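Local coordinates for protein N-acetyl-beta-D glucosaminidase (Rhizomucor miehei CAU432, PDB 4ZM6) that probably removes N-acetylglucosamine as a family 3 glycoside hydrolase, and binds acetyl-CoA in a GCN5-related region associated with glucosamine N-acetylation, at residues Y368-V374 with A508-L512; C646-G650 with G678-D682; K830-D834 with Y847-Y853. All blocks are in the same frame, centred on the assembly; numbering follows the deposited sequence.

Contact 1 (Y368-V374 with A508-L512); sequences YDRVPTV and AAVRL
The type I turn from Tyr368 to Val371 and the start of strand 373-377 lie along helix 503-513, with the CA atoms of Asp369 and Ala508 5.4 Å apart and Pro372 set against the next helical residue, Ala509. The CB of Ala508 fits under the turn, touching Tyr368 CB at 4.1 Å and the Pro372 ring at CD. One helical turn on, Leu512 runs past Pro372 in the opposite direction, its CD1 lying 3.9 Å from Pro372 CB. Both methyls of Leu512 also meet CG2 of Val374, the branch held beside the backbone N while CG1 stands anti to it (chi1 176°). Strand 373-377 is an edge strand of a mixed six-stranded sheet, antiparallel to strand 494-497, in the alpha/beta sandwich known as the second domain of family 3 hydrolases. The polar side of the contact is a salt bridge, Asp369 OD2 to Arg511 NH1 at 2.6 Å. OD2 arrives at the guanidinium edge in its plane, with the carboxylate turned 55° from that plane. Arg511 NE has a second acid, Glu516, and Asp369 lies about 6 Å, side chain to side chain, from Arg520, which binds acetyl-CoA.

Contact 2 (C646-G650 with G678-D682); sequences CIKLG and GWRMD
Trp679 gives up the most surface, followed by Leu649 and then Ile647. The indole lies against strand 646-649 with Leu649 over one face: Leu649 CD2 stands 3.6 Å from the centroid of the Trp679 six-membered ring, only 9° off its normal, a well-centred CH-pi contact. The CG of the same leucine sits 3.6 Å from Trp679 CE3, so the leucine spreads over the six-membered ring and reaches the fusion bond as well. Trp679 leaves its backbone toward the strand, and with CG anti to the carbonyl carbon (chi1 -72°) the six-membered ring comes to lie against Leu649. Ile647 meets the far end of the ring, crossing it at about a right angle, with CG2 3.6 Å from Trp679 CH2. Between these two side chains the backbone itself closes in, Ile647 O lying 3.5 Å from Trp679 CZ3. The other methyl of Leu649, CD1, turns to Met681 and touches SD at 3.6 Å.

Strand 646-649 lies beside strand 608-618, and Gly650, just beyond it, touches the bound acetyl coenzyme A. Further backbone bonds, Ile647 with Phe858 and Leu649 with Gly856, reach the C-terminal strand 847-857, which pairs in turn with 680-681, consistent with a GCN5-related (GNAT) fold whose sheet is continued by that strand. The indole NE1 is hydrogen-bonded to His632 NE2, and Phe674 packs edge-to-face with the ring. Across the two segments, therefore, cohesion comes from dispersion and CH-pi contact, while the indole N-H is satisfied from outside.

Contact 3 (K830-D834 with Y847-Y853); sequences KSYVD and YKTWRSY
Tyr847 OH is held by two groups: it accepts a 2.6 Å hydrogen bond from Ser831 OG and is also bonded to Asn820 OD1 on helix 811-825. Ser831 OG stands anti to its own backbone N (chi1 -178°), which extends the hydroxyl to the edge of the phenol, near the ring plane. Two residues along the strand, Val833 places CG2 over one face of Tyr847, 3.6 Å from the ring centroid and 18° off the normal, crossing the ring at about a right angle. The CH-pi contact and the hydroxyl bond thus hold the phenol at one face and at its hydroxyl.

Strands 830-834 and 847-853 are not direct partners. Strand 686-692 runs antiparallel to both and lies between them, and the axes of the two short segments are 63° apart. This insertion interlocks chain from the first acetyltransferase range with that of the second. Opposite Asp688, Trp850 and Arg851 form a classic beta bulge. Tyr832 starts away from strand 847-853, unlike Ser831 and Val833, yet its ring reaches Trp850 obliquely, CE1 to CZ3 at 3.8 Å, the ring planes 89° apart; Phe790 packs edge-to-face with both rings.

Asp688 OD2 is hydrogen-bonded by the hydroxyls of both Tyr832 and Tyr853, so one carboxylate oxygen ties the buried polar ends of two tyrosines, from the two strands flanking 686-692, to the strand between them.

Overall arrangement
From the N terminus, the chain passes through the barrel-type hydrolase region before contact 1 joins the end of helix 357-368 and strand 373-377 to helix 503-513, closing a long loop that takes in most of the six-stranded sheet. Contact 2 then closes a short strand-helix-strand loop within the first acetyltransferase range, and contact 3 a still shorter one near the C terminus. The three follow one another in series; none crosses or encloses another. Contacts 1 and 2 both lie near the bound acetyl coenzyme A, their nearest atoms about 10 Å apart. Contacts 2 and 3 share a sheet through neighbouring strands 680-681 and 847-857, tying the two acetyltransferase ranges together.

Contact 1 (Y368-V374 with A508-L512)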
loop_
_atom_site.group_PDB
_atom_site.type_symbol
_atom_site.label_atom_id
_atom_site.label_comp_id
_atom_site.label_asym_id
_atom_site.label_seq_id
_atom_site.Cartn_x
_atom_site.Cartn_y
_atom_site.Cartn_z
ATOM N N TYR A 368 12.729 17.411 -22.911
ATOM C CA TYR A 368 11.703 18.430 -23.163
ATOM C C TYR A 368 10.764 18.083 -24.316
ATOM O O TYR A 368 9.630 18.537 -24.323
ATOM C CB TYR A 368 12.320 19.820 -23.359
ATOM C CG TYR A 368 12.614 20.541 -22.057
ATOM C CD1 TYR A 368 11.580 21.049 -21.271
ATOM C CD2 TYR A 368 13.919 20.719 -21.606
ATOM C CE1 TYR A 368 11.841 21.711 -20.081
ATOM C CE2 TYR A 368 14.186 21.380 -20.416
ATOM C CZ TYR A 368 13.144 21.873 -19.659
ATOM O OH TYR A 368 13.405 22.532 -18.478
ATOM N N ASP A 369 11.215 17.265 -25.268
ATOM C CA ASP A 369 10.334 16.762 -26.336
ATOM C C ASP A 369 9.214 15.854 -25.815
ATOM O O ASP A 369 8.240 15.584 -26.530
ATOM C CB ASP A 369 11.137 15.984 -27.383
ATOM C CG ASP A 369 12.001 16.876 -28.252
ATOM O OD1 ASP A 369 11.900 18.117 -28.152
ATOM O OD2 ASP A 369 12.785 16.331 -29.052
ATOM N N ARG A 370 9.369 15.369 -24.586
ATOM C CA ARG A 370 8.391 14.490 -23.951
ATOM C C ARG A 370 7.576 15.213 -22.862
ATOM O O ARG A 370 6.845 14.563 -22.110
ATOM C CB ARG A 370 9.116 13.285 -23.327
ATOM C CG ARG A 370 10.078 12.549 -24.260
ATOM C CD ARG A 370 11.007 11.603 -23.503
ATOM N NE ARG A 370 10.293 10.574 -22.735
ATOM C CZ ARG A 370 10.824 9.846 -21.748
ATOM N NH1 ARG A 370 12.086 10.028 -21.363
ATOM N NH2 ARG A 370 10.076 8.939 -21.123
ATOM N N VAL A 371 7.707 16.540 -22.772
ATOM C CA VAL A 371 7.096 17.318 -21.678
ATOM C C VAL A 371 5.735 17.957 -22.007
ATOM O O VAL A 371 4.740 17.626 -21.367
ATOM C CB VAL A 371 8.071 18.390 -21.136
ATOM C CG1 VAL A 371 7.353 19.412 -20.265
ATOM C CG2 VAL A 371 9.195 17.727 -20.349
ATOM N N PRO A 372 5.677 18.877 -22.983
ATOM C CA PRO A 372 4.402 19.575 -23.129
ATOM C C PRO A 372 3.242 18.666 -23.533
ATOM O O PRO A 372 3.443 17.655 -24.209
ATOM C CB PRO A 372 4.685 20.610 -24.221
ATOM C CG PRO A 372 5.794 20.026 -25.010
ATOM C CD PRO A 372 6.636 19.260 -24.034
ATOM N N THR A 373 2.044 19.048 -23.096
ATOM C CA THR A 373 0.829 18.286 -23.316
ATOM C C THR A 373 -0.155 19.102 -24.155
ATOM O O THR A 373 -0.363 20.285 -23.895
ATOM C CB THR A 373 0.142 17.948 -21.974
ATOM O OG1 THR A 373 1.111 17.478 -21.029
ATOM C CG2 THR A 373 -0.934 16.898 -22.169
ATOM N N VAL A 374 -0.748 18.468 -25.162
ATOM C CA VAL A 374 -1.885 19.031 -25.874
ATOM C C VAL A 374 -3.109 18.581 -25.095
ATOM O O VAL A 374 -3.381 17.383 -25.002
ATOM C CB VAL A 374 -1.963 18.511 -27.316
ATOM C CG1 VAL A 374 -3.212 19.031 -28.003
ATOM C CG2 VAL A 374 -0.710 18.909 -28.089
ATOM N N ALA A 508 10.181 23.144 -27.240
ATOM C CA ALA A 508 9.346 21.946 -27.336
ATOM C C ALA A 508 7.873 22.262 -27.608
ATOM O O ALA A 508 7.202 21.541 -28.341
ATOM C CB ALA A 508 9.467 21.133 -26.063
ATOM N N ALA A 509 7.370 23.334 -27.006
ATOM C CA ALA A 509 5.987 23.749 -27.229
ATOM C C ALA A 509 5.743 24.173 -28.680
ATOM O O ALA A 509 4.686 23.886 -29.250
ATOM C CB ALA A 509 5.615 24.873 -26.278
ATOM N N VAL A 510 6.721 24.850 -29.275
ATOM C CA VAL A 510 6.637 25.221 -30.684
ATOM C C VAL A 510 6.730 23.985 -31.578
ATOM O O VAL A 510 5.951 23.835 -32.520
ATOM C CB VAL A 510 7.721 26.241 -31.062
ATOM C CG1 VAL A 510 7.810 26.404 -32.571
ATOM C CG2 VAL A 510 7.423 27.576 -30.399
ATOM N N ARG A 511 7.670 23.099 -31.268
ATOM C CA ARG A 511 7.794 21.828 -31.993
ATOM C C ARG A 511 6.468 21.062 -32.021
ATOM O O ARG A 511 6.084 20.503 -33.052
ATOM C CB ARG A 511 8.876 20.951 -31.364
ATOM C CG ARG A 511 10.268 21.554 -31.418
ATOM C CD ARG A 511 11.324 20.503 -31.150
ATOM N NE ARG A 511 11.503 19.638 -32.314
ATOM C CZ ARG A 511 12.000 18.401 -32.279
ATOM N NH1 ARG A 511 12.373 17.848 -31.128
ATOM N NH2 ARG A 511 12.113 17.708 -33.409
ATOM N N LEU A 512 5.775 21.062 -30.883
ATOM C CA LEU A 512 4.479 20.405 -30.757
ATOM C C LEU A 512 3.442 21.087 -31.639
ATOM O O LEU A 512 2.675 20.417 -32.331
ATOM C CB LEU A 512 4.005 20.428 -29.301
ATOM C CG LEU A 512 3.374 19.149 -28.744
ATOM C CD1 LEU A 512 2.728 19.454 -27.401
ATOM C CD2 LEU A 512 2.360 18.548 -29.702
#

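Contact 2 (C646-G650 with G678-D682)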
loop_
_atom_site.group_PDB
_atom_site.type_symbol
_atom_site.label_atom_id
_atom_site.label_comp_id
_atom_site.label_asym_id
_atom_site.label_seq_id
_atom_site.Cartn_x
_atom_site.Cartn_y
_atom_site.Cartn_z
ATOM N N CYS A 646 22.682 -0.907 -5.360
ATOM C CA CYS A 646 23.531 -1.459 -6.413
ATOM C C CYS A 646 22.634 -2.328 -7.268
ATOM O O CYS A 646 22.096 -3.315 -6.786
ATOM C CB CYS A 646 24.682 -2.278 -5.833
ATOM S SG CYS A 646 25.765 -1.359 -4.712
ATOM N N ILE A 647 22.457 -1.949 -8.528
ATOM C CA ILE A 647 21.517 -2.626 -9.408
ATOM C C ILE A 647 22.271 -3.191 -10.605
ATOM O O ILE A 647 23.244 -2.598 -11.056
ATOM C CB ILE A 647 20.385 -1.679 -9.879
ATOM C CG1 ILE A 647 20.036 -0.650 -8.798
ATOM C CG2 ILE A 647 19.128 -2.468 -10.209
ATOM C CD1 ILE A 647 19.002 0.374 -9.238
ATOM N N LYS A 648 21.806 -4.336 -11.112
ATOM C CA LYS A 648 22.490 -5.085 -12.173
ATOM C C LYS A 648 21.560 -5.362 -13.348
ATOM O O LYS A 648 20.384 -5.629 -13.150
ATOM C CB LYS A 648 22.982 -6.421 -11.600
ATOM C CG LYS A 648 23.712 -7.330 -12.581
ATOM C CD LYS A 648 23.879 -8.740 -12.026
ATOM C CE LYS A 648 25.159 -9.397 -12.522
ATOM N NZ LYS A 648 25.223 -9.466 -14.006
ATOM N N LEU A 649 22.089 -5.311 -14.566
ATOM C CA LEU A 649 21.351 -5.778 -15.741
ATOM C C LEU A 649 21.572 -7.278 -15.883
ATOM O O LEU A 649 22.717 -7.741 -15.955
ATOM C CB LEU A 649 21.805 -5.077 -17.025
ATOM C CG LEU A 649 21.274 -3.679 -17.345
ATOM C CD1 LEU A 649 21.753 -3.260 -18.727
ATOM C CD2 LEU A 649 19.757 -3.610 -17.269
ATOM N N GLY A 650 20.473 -8.024 -15.953
ATOM C CA GLY A 650 20.523 -9.477 -15.927
ATOM C C GLY A 650 20.590 -9.944 -14.491
ATOM O O GLY A 650 20.412 -9.149 -13.568
ATOM N N GLY A 678 20.729 5.568 -18.127
ATOM C CA GLY A 678 21.743 5.828 -17.105
ATOM C C GLY A 678 22.573 4.634 -16.669
ATOM O O GLY A 678 23.492 4.795 -15.868
ATOM N N TRP A 679 22.257 3.442 -17.176
ATOM C CA TRP A 679 23.018 2.240 -16.845
ATOM C C TRP A 679 24.437 2.351 -17.379
ATOM O O TRP A 679 24.632 2.732 -18.528
ATOM C CB TRP A 679 22.359 0.985 -17.436
ATOM C CG TRP A 679 21.084 0.567 -16.758
ATOM C CD1 TRP A 679 19.821 0.981 -17.058
ATOM C CD2 TRP A 679 20.953 -0.353 -15.669
ATOM N NE1 TRP A 679 18.918 0.382 -16.225
ATOM C CE2 TRP A 679 19.582 -0.445 -15.364
ATOM C CE3 TRP A 679 21.860 -1.103 -14.919
ATOM C CZ2 TRP A 679 19.092 -1.262 -14.349
ATOM C CZ3 TRP A 679 21.373 -1.916 -13.910
ATOM C CH2 TRP A 679 20.001 -1.986 -13.632
ATOM N N ARG A 680 25.413 2.007 -16.544
ATOM C CA ARG A 680 26.819 2.011 -16.940
ATOM C C ARG A 680 27.237 0.652 -17.538
ATOM O O ARG A 680 27.588 -0.277 -16.806
ATOM C CB ARG A 680 27.702 2.381 -15.737
ATOM N N MET A 681 27.205 0.551 -18.869
ATOM C CA MET A 681 27.580 -0.682 -19.578
ATOM C C MET A 681 29.102 -0.831 -19.636
ATOM O O MET A 681 29.816 0.154 -19.792
ATOM C CB MET A 681 27.040 -0.689 -21.018
ATOM C CG MET A 681 25.565 -0.338 -21.183
ATOM S SD MET A 681 24.403 -1.461 -20.380
ATOM C CE MET A 681 24.620 -2.950 -21.352
ATOM N N ASP A 682 29.589 -2.067 -19.532
ATOM C CA ASP A 682 31.026 -2.348 -19.593
ATOM C C ASP A 682 31.558 -2.233 -21.017
ATOM O O ASP A 682 30.813 -2.392 -21.985
ATOM C CB ASP A 682 31.326 -3.754 -19.059
ATOM C CG ASP A 682 31.044 -3.898 -17.570
ATOM O OD1 ASP A 682 30.374 -3.024 -16.977
ATOM O OD2 ASP A 682 31.493 -4.905 -16.990
#

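Contact 3 (K830-D834 with Y847-Y853)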
loop_
_atom_site.group_PDB
_atom_site.type_symbol
_atom_site.label_atom_id
_atom_site.label_comp_id
_atom_site.label_asym_id
_atom_site.label_seq_id
_atom_site.Cartn_x
_atom_site.Cartn_y
_atom_site.Cartn_z
ATOM N N LYS A 830 26.705 -32.147 -25.485
ATOM C CA LYS A 830 26.917 -30.698 -25.605
ATOM C C LYS A 830 27.013 -30.057 -24.224
ATOM O O LYS A 830 26.148 -30.273 -23.386
ATOM C CB LYS A 830 25.777 -30.064 -26.404
ATOM C CG LYS A 830 25.701 -30.545 -27.850
ATOM C CD LYS A 830 24.359 -30.204 -28.490
ATOM C CE LYS A 830 24.149 -30.926 -29.815
ATOM N NZ LYS A 830 24.916 -30.306 -30.930
ATOM N N SER A 831 28.057 -29.260 -23.995
ATOM C CA SER A 831 28.379 -28.762 -22.651
ATOM C C SER A 831 28.371 -27.233 -22.553
ATOM O O SER A 831 28.914 -26.547 -23.411
ATOM C CB SER A 831 29.742 -29.302 -22.212
ATOM O OG SER A 831 30.061 -28.884 -20.899
ATOM N N TYR A 832 27.783 -26.721 -21.473
ATOM C CA TYR A 832 27.520 -25.298 -21.289
ATOM C C TYR A 832 28.406 -24.704 -20.202
ATOM O O TYR A 832 28.227 -24.998 -19.023
ATOM C CB TYR A 832 26.052 -25.133 -20.898
ATOM C CG TYR A 832 25.516 -23.715 -20.765
ATOM C CD1 TYR A 832 25.730 -22.755 -21.754
ATOM C CD2 TYR A 832 24.729 -23.359 -19.673
ATOM C CE1 TYR A 832 25.210 -21.476 -21.637
ATOM C CE2 TYR A 832 24.202 -22.086 -19.551
ATOM C CZ TYR A 832 24.442 -21.148 -20.532
ATOM O OH TYR A 832 23.905 -19.887 -20.391
ATOM N N VAL A 833 29.366 -23.873 -20.602
ATOM C CA VAL A 833 30.175 -23.113 -19.650
ATOM C C VAL A 833 29.731 -21.654 -19.710
ATOM O O VAL A 833 30.000 -20.953 -20.681
ATOM C CB VAL A 833 31.676 -23.230 -19.958
ATOM C CG1 VAL A 833 32.488 -22.375 -18.994
ATOM C CG2 VAL A 833 32.111 -24.687 -19.892
ATOM N N ASP A 834 29.051 -21.208 -18.662
ATOM C CA ASP A 834 28.347 -19.937 -18.688
ATOM C C ASP A 834 29.156 -18.836 -18.022
ATOM O O ASP A 834 29.835 -19.079 -17.027
ATOM C CB ASP A 834 26.967 -20.069 -18.021
ATOM C CG ASP A 834 27.046 -20.448 -16.545
ATOM O OD1 ASP A 834 27.657 -21.485 -16.220
ATOM O OD2 ASP A 834 26.480 -19.714 -15.707
ATOM N N TYR A 847 36.145 -26.038 -25.818
ATOM C CA TYR A 847 35.047 -25.057 -25.737
ATOM C C TYR A 847 35.285 -23.858 -26.655
ATOM O O TYR A 847 36.296 -23.167 -26.532
ATOM C CB TYR A 847 34.839 -24.561 -24.303
ATOM C CG TYR A 847 34.248 -25.589 -23.369
ATOM C CD1 TYR A 847 32.901 -25.923 -23.435
ATOM C CD2 TYR A 847 35.036 -26.218 -22.414
ATOM C CE1 TYR A 847 32.358 -26.863 -22.580
ATOM C CE2 TYR A 847 34.507 -27.159 -21.553
ATOM C CZ TYR A 847 33.171 -27.482 -21.637
ATOM O OH TYR A 847 32.658 -28.424 -20.777
ATOM N N LYS A 848 34.350 -23.627 -27.575
ATOM C CA LYS A 848 34.326 -22.405 -28.375
ATOM C C LYS A 848 33.141 -21.554 -27.918
ATOM O O LYS A 848 32.206 -22.074 -27.305
ATOM C CB LYS A 848 34.260 -22.732 -29.870
ATOM C CG LYS A 848 32.915 -23.209 -30.399
ATOM C CD LYS A 848 33.091 -23.823 -31.784
ATOM C CE LYS A 848 31.940 -23.502 -32.726
ATOM N NZ LYS A 848 30.713 -24.269 -32.391
ATOM N N THR A 849 33.180 -20.252 -28.202
ATOM C CA THR A 849 32.188 -19.330 -27.625
ATOM C C THR A 849 30.846 -19.516 -28.331
ATOM O O THR A 849 30.792 -19.743 -29.539
ATOM C CB THR A 849 32.601 -17.829 -27.652
ATOM O OG1 THR A 849 31.984 -17.171 -28.759
ATOM C CG2 THR A 849 34.118 -17.628 -27.710
ATOM N N TRP A 850 29.773 -19.425 -27.554
ATOM C CA TRP A 850 28.438 -19.756 -28.022
ATOM C C TRP A 850 27.599 -18.498 -28.201
ATOM O O TRP A 850 26.967 -18.304 -29.239
ATOM C CB TRP A 850 27.770 -20.700 -27.020
ATOM C CG TRP A 850 26.372 -21.039 -27.379
ATOM C CD1 TRP A 850 25.945 -21.612 -28.535
ATOM C CD2 TRP A 850 25.205 -20.819 -26.580
ATOM N NE1 TRP A 850 24.580 -21.763 -28.512
ATOM C CE2 TRP A 850 24.101 -21.283 -27.321
ATOM C CE3 TRP A 850 24.987 -20.271 -25.313
ATOM C CZ2 TRP A 850 22.792 -21.223 -26.834
ATOM C CZ3 TRP A 850 23.684 -20.211 -24.828
ATOM C CH2 TRP A 850 22.605 -20.685 -25.588
ATOM N N ARG A 851 27.574 -17.667 -27.163
ATOM C CA ARG A 851 26.876 -16.391 -27.192
ATOM C C ARG A 851 27.637 -15.396 -26.318
ATOM O O ARG A 851 28.315 -15.795 -25.367
ATOM C CB ARG A 851 25.445 -16.547 -26.667
ATOM C CG ARG A 851 24.547 -17.477 -27.469
ATOM C CD ARG A 851 24.111 -16.858 -28.785
ATOM N NE ARG A 851 23.381 -17.804 -29.634
ATOM C CZ ARG A 851 22.124 -18.200 -29.433
ATOM N NH1 ARG A 851 21.427 -17.751 -28.399
ATOM N NH2 ARG A 851 21.554 -19.059 -30.267
ATOM N N SER A 852 27.514 -14.105 -26.631
ATOM C CA SER A 852 28.199 -13.053 -25.865
ATOM C C SER A 852 27.214 -12.050 -25.268
ATOM O O SER A 852 26.139 -11.815 -25.821
ATOM C CB SER A 852 29.220 -12.330 -26.749
ATOM O OG SER A 852 30.126 -13.249 -27.345
ATOM N N TYR A 853 27.589 -11.470 -24.131
ATOM C CA TYR A 853 26.766 -10.473 -23.445
ATOM C C TYR A 853 27.612 -9.295 -22.985
ATOM O O TYR A 853 28.798 -9.445 -22.717
ATOM C CB TYR A 853 26.076 -11.081 -22.216
ATOM C CG TYR A 853 25.494 -12.459 -22.438
ATOM C CD1 TYR A 853 26.266 -13.592 -22.239
ATOM C CD2 TYR A 853 24.171 -12.630 -22.836
ATOM C CE1 TYR A 853 25.746 -14.853 -22.433
ATOM C CE2 TYR A 853 23.640 -13.897 -23.033
ATOM C CZ TYR A 853 24.439 -15.004 -22.831
ATOM O OH TYR A 853 23.941 -16.272 -23.023
#